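Local coordinates for D-isomer specific 2-hydroxyacid dehydrogenase family protein (Aeromonas salmonicida subsp. salmonicida, PDB 3HG7) that probably acts as an NAD-dependent oxidoreductase of the D-isomer specific 2-hydroxyacid dehydrogenase family, at residues N94-Y106 and S281-F293. The protein carries 1 engineered substitution. Residues are numbered along the deposited sequence; the frame is centred on the assembly and turned at random.
Sequences NVRGIFGPLMSEY and SAYSFPDDVAQIF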
loop_
_atom_site.group_PDB
_atom_site.type_symbol
_atom_site.label_atom_id
_atom_site.label_comp_id
_atom_site.label_asym_id
_atom_site.label_seq_id
_atom_site.Cartn_x
_atom_site.Cartn_y
_atom_site.Cartn_z
ATOM N N ASN A 94 -13.277 1.196 -2.036
ATOM C CA ASN A 94 -12.072 0.443 -1.756
ATOM C C ASN A 94 -11.924 0.301 -0.261
ATOM O O ASN A 94 -12.880 0.586 0.478
ATOM C CB ASN A 94 -10.874 1.108 -2.417
ATOM C CG ASN A 94 -10.463 2.393 -1.725
ATOM O OD1 ASN A 94 -11.281 3.063 -1.084
ATOM N ND2 ASN A 94 -9.185 2.756 -1.862
ATOM N N VAL A 95 -10.733 -0.121 0.185
ATOM C CA VAL A 95 -10.424 -0.316 1.585
ATOM C C VAL A 95 -9.463 0.808 1.995
ATOM O O VAL A 95 -8.420 1.008 1.355
ATOM C CB VAL A 95 -9.781 -1.770 1.828
ATOM C CG1 VAL A 95 -9.226 -1.869 3.227
ATOM C CG2 VAL A 95 -10.829 -2.835 1.640
ATOM N N ARG A 96 -9.853 1.601 2.992
ATOM C CA ARG A 96 -8.944 2.612 3.523
ATOM C C ARG A 96 -8.939 2.694 5.043
ATOM O O ARG A 96 -9.858 2.222 5.697
ATOM C CB ARG A 96 -9.191 3.969 2.862
ATOM C CG ARG A 96 -10.538 4.605 3.144
ATOM C CD ARG A 96 -10.331 6.110 3.172
ATOM N NE ARG A 96 -11.368 6.853 3.898
ATOM C CZ ARG A 96 -11.498 6.892 5.226
ATOM N NH1 ARG A 96 -10.681 6.203 6.020
ATOM N NH2 ARG A 96 -12.485 7.614 5.759
ATOM N N GLY A 97 -7.881 3.287 5.613
ATOM C CA GLY A 97 -7.870 3.563 7.034
ATOM C C GLY A 97 -7.459 2.432 7.967
ATOM O O GLY A 97 -7.389 2.633 9.191
ATOM N N ILE A 98 -7.152 1.255 7.417
ATOM C CA ILE A 98 -6.841 0.126 8.279
ATOM C C ILE A 98 -5.378 -0.336 8.160
ATOM O O ILE A 98 -5.042 -1.394 8.670
ATOM C CB ILE A 98 -7.789 -1.068 8.019
ATOM C CG1 ILE A 98 -7.711 -1.520 6.547
ATOM C CG2 ILE A 98 -9.260 -0.686 8.415
ATOM C CD1 ILE A 98 -8.376 -2.876 6.224
ATOM N N PHE A 99 -4.530 0.447 7.483
ATOM C CA PHE A 99 -3.186 -0.017 7.135
ATOM C C PHE A 99 -2.075 0.676 7.893
ATOM O O PHE A 99 -0.925 0.341 7.670
ATOM C CB PHE A 99 -2.921 0.132 5.640
ATOM C CG PHE A 99 -3.936 -0.562 4.783
ATOM C CD1 PHE A 99 -4.925 0.175 4.130
ATOM C CD2 PHE A 99 -3.927 -1.947 4.672
ATOM C CE1 PHE A 99 -5.849 -0.457 3.335
ATOM C CE2 PHE A 99 -4.883 -2.603 3.882
ATOM C CZ PHE A 99 -5.851 -1.833 3.226
ATOM N N GLY A 100 -2.412 1.631 8.763
ATOM C CA GLY A 100 -1.387 2.357 9.558
ATOM C C GLY A 100 -0.423 1.464 10.354
ATOM O O GLY A 100 0.797 1.476 10.128
ATOM N N PRO A 101 -0.947 0.711 11.329
ATOM C CA PRO A 101 -0.093 -0.175 12.107
ATOM C C PRO A 101 0.718 -1.177 11.287
ATOM O O PRO A 101 1.858 -1.464 11.641
ATOM C CB PRO A 101 -1.094 -0.915 13.003
ATOM C CG PRO A 101 -2.204 0.016 13.189
ATOM C CD PRO A 101 -2.262 0.911 11.961
ATOM N N LEU A 102 0.140 -1.724 10.217
ATOM C CA LEU A 102 0.829 -2.701 9.412
ATOM C C LEU A 102 1.964 -2.061 8.663
ATOM O O LEU A 102 3.055 -2.655 8.555
ATOM C CB LEU A 102 -0.158 -3.356 8.421
ATOM C CG LEU A 102 -1.044 -4.380 9.116
ATOM C CD1 LEU A 102 -2.188 -4.739 8.094
ATOM C CD2 LEU A 102 -0.305 -5.639 9.523
ATOM N N MET A 103 1.743 -0.840 8.175
ATOM C CA MET A 103 2.832 -0.130 7.521
ATOM C C MET A 103 3.946 0.288 8.484
ATOM O O MET A 103 5.084 0.195 8.112
ATOM C CB MET A 103 2.361 1.058 6.678
ATOM C CG MET A 103 1.989 0.607 5.281
ATOM S SD MET A 103 3.341 -0.047 4.279
ATOM C CE MET A 103 2.369 -0.007 2.776
ATOM N N SER A 104 3.615 0.721 9.703
ATOM C CA SER A 104 4.672 0.964 10.739
ATOM C C SER A 104 5.552 -0.285 10.993
ATOM O O SER A 104 6.781 -0.191 11.100
ATOM C CB SER A 104 4.035 1.408 12.041
ATOM O OG SER A 104 3.752 2.789 11.977
ATOM N N GLU A 105 4.910 -1.445 11.108
ATOM C CA GLU A 105 5.610 -2.716 11.319
ATOM C C GLU A 105 6.567 -3.049 10.173
ATOM O O GLU A 105 7.687 -3.482 10.395
ATOM C CB GLU A 105 4.596 -3.844 11.507
ATOM C CG GLU A 105 3.730 -3.717 12.773
ATOM C CD GLU A 105 2.621 -4.765 12.804
ATOM O OE1 GLU A 105 2.571 -5.615 11.879
ATOM O OE2 GLU A 105 1.809 -4.757 13.758
ATOM N N TYR A 106 6.101 -2.854 8.943
ATOM C CA TYR A 106 6.898 -3.155 7.759
ATOM C C TYR A 106 8.077 -2.205 7.674
ATOM O O TYR A 106 9.235 -2.628 7.476
ATOM C CB TYR A 106 6.028 -2.991 6.495
ATOM C CG TYR A 106 6.799 -3.130 5.209
ATOM C CD1 TYR A 106 6.932 -4.375 4.595
ATOM C CD2 TYR A 106 7.345 -2.001 4.583
ATOM C CE1 TYR A 106 7.613 -4.509 3.404
ATOM C CE2 TYR A 106 8.042 -2.106 3.402
ATOM C CZ TYR A 106 8.171 -3.366 2.827
ATOM O OH TYR A 106 8.842 -3.510 1.668
ATOM N N SER A 281 3.361 -5.340 2.041
ATOM C CA SER A 281 3.681 -4.534 3.245
ATOM C C SER A 281 2.469 -4.380 4.175
ATOM O O SER A 281 2.622 -4.301 5.403
ATOM C CB SER A 281 4.275 -3.165 2.854
ATOM O OG SER A 281 3.329 -2.369 2.111
ATOM N N ALA A 282 1.248 -4.346 3.615
ATOM C CA ALA A 282 0.087 -4.181 4.463
ATOM C C ALA A 282 -1.112 -4.887 3.847
ATOM O O ALA A 282 -1.841 -4.294 3.071
ATOM C CB ALA A 282 -0.201 -2.686 4.691
ATOM N N TYR A 283 -1.249 -6.159 4.199
ATOM C CA TYR A 283 -2.295 -7.066 3.715
ATOM C C TYR A 283 -3.656 -6.578 4.142
ATOM O O TYR A 283 -3.777 -5.932 5.174
ATOM C CB TYR A 283 -2.050 -8.462 4.311
ATOM C CG TYR A 283 -2.905 -9.502 3.660
ATOM C CD1 TYR A 283 -4.017 -10.059 4.312
ATOM C CD2 TYR A 283 -2.619 -9.916 2.364
ATOM C CE1 TYR A 283 -4.831 -11.013 3.658
ATOM C CE2 TYR A 283 -3.421 -10.857 1.706
ATOM C CZ TYR A 283 -4.517 -11.397 2.357
ATOM O OH TYR A 283 -5.265 -12.325 1.661
ATOM N N SER A 284 -4.701 -6.883 3.349
ATOM C CA SER A 284 -6.072 -6.533 3.734
ATOM C C SER A 284 -6.613 -7.718 4.504
ATOM O O SER A 284 -7.021 -8.730 3.892
ATOM C CB SER A 284 -6.965 -6.345 2.479
ATOM O OG SER A 284 -6.642 -5.144 1.782
ATOM N N PHE A 285 -6.631 -7.615 5.822
ATOM C CA PHE A 285 -7.013 -8.737 6.654
ATOM C C PHE A 285 -8.521 -8.860 6.683
ATOM O O PHE A 285 -9.207 -7.827 6.829
ATOM C CB PHE A 285 -6.415 -8.589 8.053
ATOM C CG PHE A 285 -4.958 -8.985 8.102
ATOM C CD1 PHE A 285 -4.586 -10.292 8.427
ATOM C CD2 PHE A 285 -3.964 -8.079 7.741
ATOM C CE1 PHE A 285 -3.238 -10.652 8.434
ATOM C CE2 PHE A 285 -2.612 -8.456 7.745
ATOM C CZ PHE A 285 -2.268 -9.730 8.097
ATOM N N PRO A 286 -9.058 -10.093 6.518
ATOM C CA PRO A 286 -10.506 -10.177 6.283
ATOM C C PRO A 286 -11.327 -9.657 7.455
ATOM O O PRO A 286 -12.354 -9.027 7.229
ATOM C CB PRO A 286 -10.751 -11.674 6.066
ATOM C CG PRO A 286 -9.448 -12.167 5.515
ATOM C CD PRO A 286 -8.372 -11.372 6.220
ATOM N N ASP A 287 -10.866 -9.881 8.688
ATOM C CA ASP A 287 -11.583 -9.367 9.858
ATOM C C ASP A 287 -11.808 -7.861 9.737
ATOM O O ASP A 287 -12.894 -7.363 10.056
ATOM C CB ASP A 287 -10.865 -9.719 11.176
ATOM C CG ASP A 287 -10.883 -11.219 11.475
ATOM O OD1 ASP A 287 -10.063 -11.957 10.890
ATOM O OD2 ASP A 287 -11.695 -11.669 12.311
ATOM N N ASP A 288 -10.813 -7.121 9.256
ATOM C CA ASP A 288 -10.986 -5.672 9.151
ATOM C C ASP A 288 -11.750 -5.236 7.914
ATOM O O ASP A 288 -12.517 -4.272 7.963
ATOM C CB ASP A 288 -9.652 -4.963 9.201
ATOM C CG ASP A 288 -9.036 -5.003 10.588
ATOM O OD1 ASP A 288 -9.722 -5.368 11.568
ATOM O OD2 ASP A 288 -7.866 -4.651 10.702
ATOM N N VAL A 289 -11.538 -5.950 6.816
ATOM C CA VAL A 289 -12.260 -5.649 5.578
ATOM C C VAL A 289 -13.761 -5.982 5.759
ATOM O O VAL A 289 -14.616 -5.244 5.289
ATOM C CB VAL A 289 -11.663 -6.406 4.359
ATOM C CG1 VAL A 289 -12.503 -6.156 3.086
ATOM C CG2 VAL A 289 -10.221 -5.993 4.100
ATOM N N ALA A 290 -14.081 -7.073 6.454
ATOM C CA ALA A 290 -15.485 -7.445 6.650
ATOM C C ALA A 290 -16.218 -6.398 7.466
ATOM O O ALA A 290 -17.397 -6.127 7.231
ATOM C CB ALA A 290 -15.598 -8.796 7.304
ATOM N N GLN A 291 -15.513 -5.806 8.431
ATOM C CA GLN A 291 -16.042 -4.725 9.234
ATOM C C GLN A 291 -16.363 -3.516 8.352
ATOM O O GLN A 291 -17.413 -2.901 8.521
ATOM C CB GLN A 291 -15.018 -4.362 10.332
ATOM C CG GLN A 291 -15.527 -3.440 11.429
ATOM C CD GLN A 291 -14.458 -3.153 12.504
ATOM O OE1 GLN A 291 -14.727 -2.446 13.481
ATOM N NE2 GLN A 291 -13.262 -3.707 12.329
ATOM N N ILE A 292 -15.484 -3.202 7.395
ATOM C CA ILE A 292 -15.728 -2.120 6.416
ATOM C C ILE A 292 -16.953 -2.434 5.559
ATOM O O ILE A 292 -17.809 -1.565 5.336
ATOM C CB ILE A 292 -14.498 -1.857 5.525
ATOM C CG1 ILE A 292 -13.383 -1.197 6.357
ATOM C CG2 ILE A 292 -14.828 -0.955 4.341
ATOM C CD1 ILE A 292 -12.029 -1.129 5.615
ATOM N N PHE A 293 -17.026 -3.682 5.119
ATOM C CA PHE A 293 -18.160 -4.140 4.314
ATOM C C PHE A 293 -19.482 -3.994 5.077
ATOM O O PHE A 293 -20.430 -3.394 4.573
ATOM C CB PHE A 293 -17.984 -5.577 3.823
ATOM C CG PHE A 293 -19.207 -6.082 3.068
ATOM C CD1 PHE A 293 -19.347 -5.837 1.703
ATOM C CD2 PHE A 293 -20.243 -6.719 3.745
ATOM C CE1 PHE A 293 -20.488 -6.266 1.006
ATOM C CE2 PHE A 293 -21.410 -7.110 3.085
ATOM C CZ PHE A 293 -21.533 -6.896 1.702
#
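With CG anti to the backbone N (chi1 174°), Y106 lays its ring against S281, whose CB sits over one face, 3.4 Å from the ring centroid, in a CH-pi contact. F99 has CG anti to its carbonyl carbon (chi1 -56°), which swings the ring's CD2-CE2-CZ side toward 282-284. F99 CD2 lies 3.8 Å from A282 CB, S284 OG and Y283 O meet the ring's edge, and I98 CG1 covers one face. A282 CB also touches L102 CB at 3.8 Å, while L102 CD1 reaches the edge of the F285 ring. The pairing illustrates how a two-domain dehydrogenase is joined: 94-106 leaves the last strand of the five-stranded sheet and enters helix 100-115 beside the Rossmann-type domain that probably binds NAD, and 281-293 leads the chain back, through the start of helix 286-301, to the domain of the five-stranded sheet, so two crossovers run side by side between the domains. At the far end the packing is aliphatic. I98 CG2 and I292 CD1 meet tip to tip at 4.0 Å, and V95 crosses I292 at about a right angle, V95 CG1 to I292 CD1 3.8 Å. No hydrogen bond spans the segments; S281 OG is hydrogen-bonded to D255 OD2 and S284 OG to T74 O.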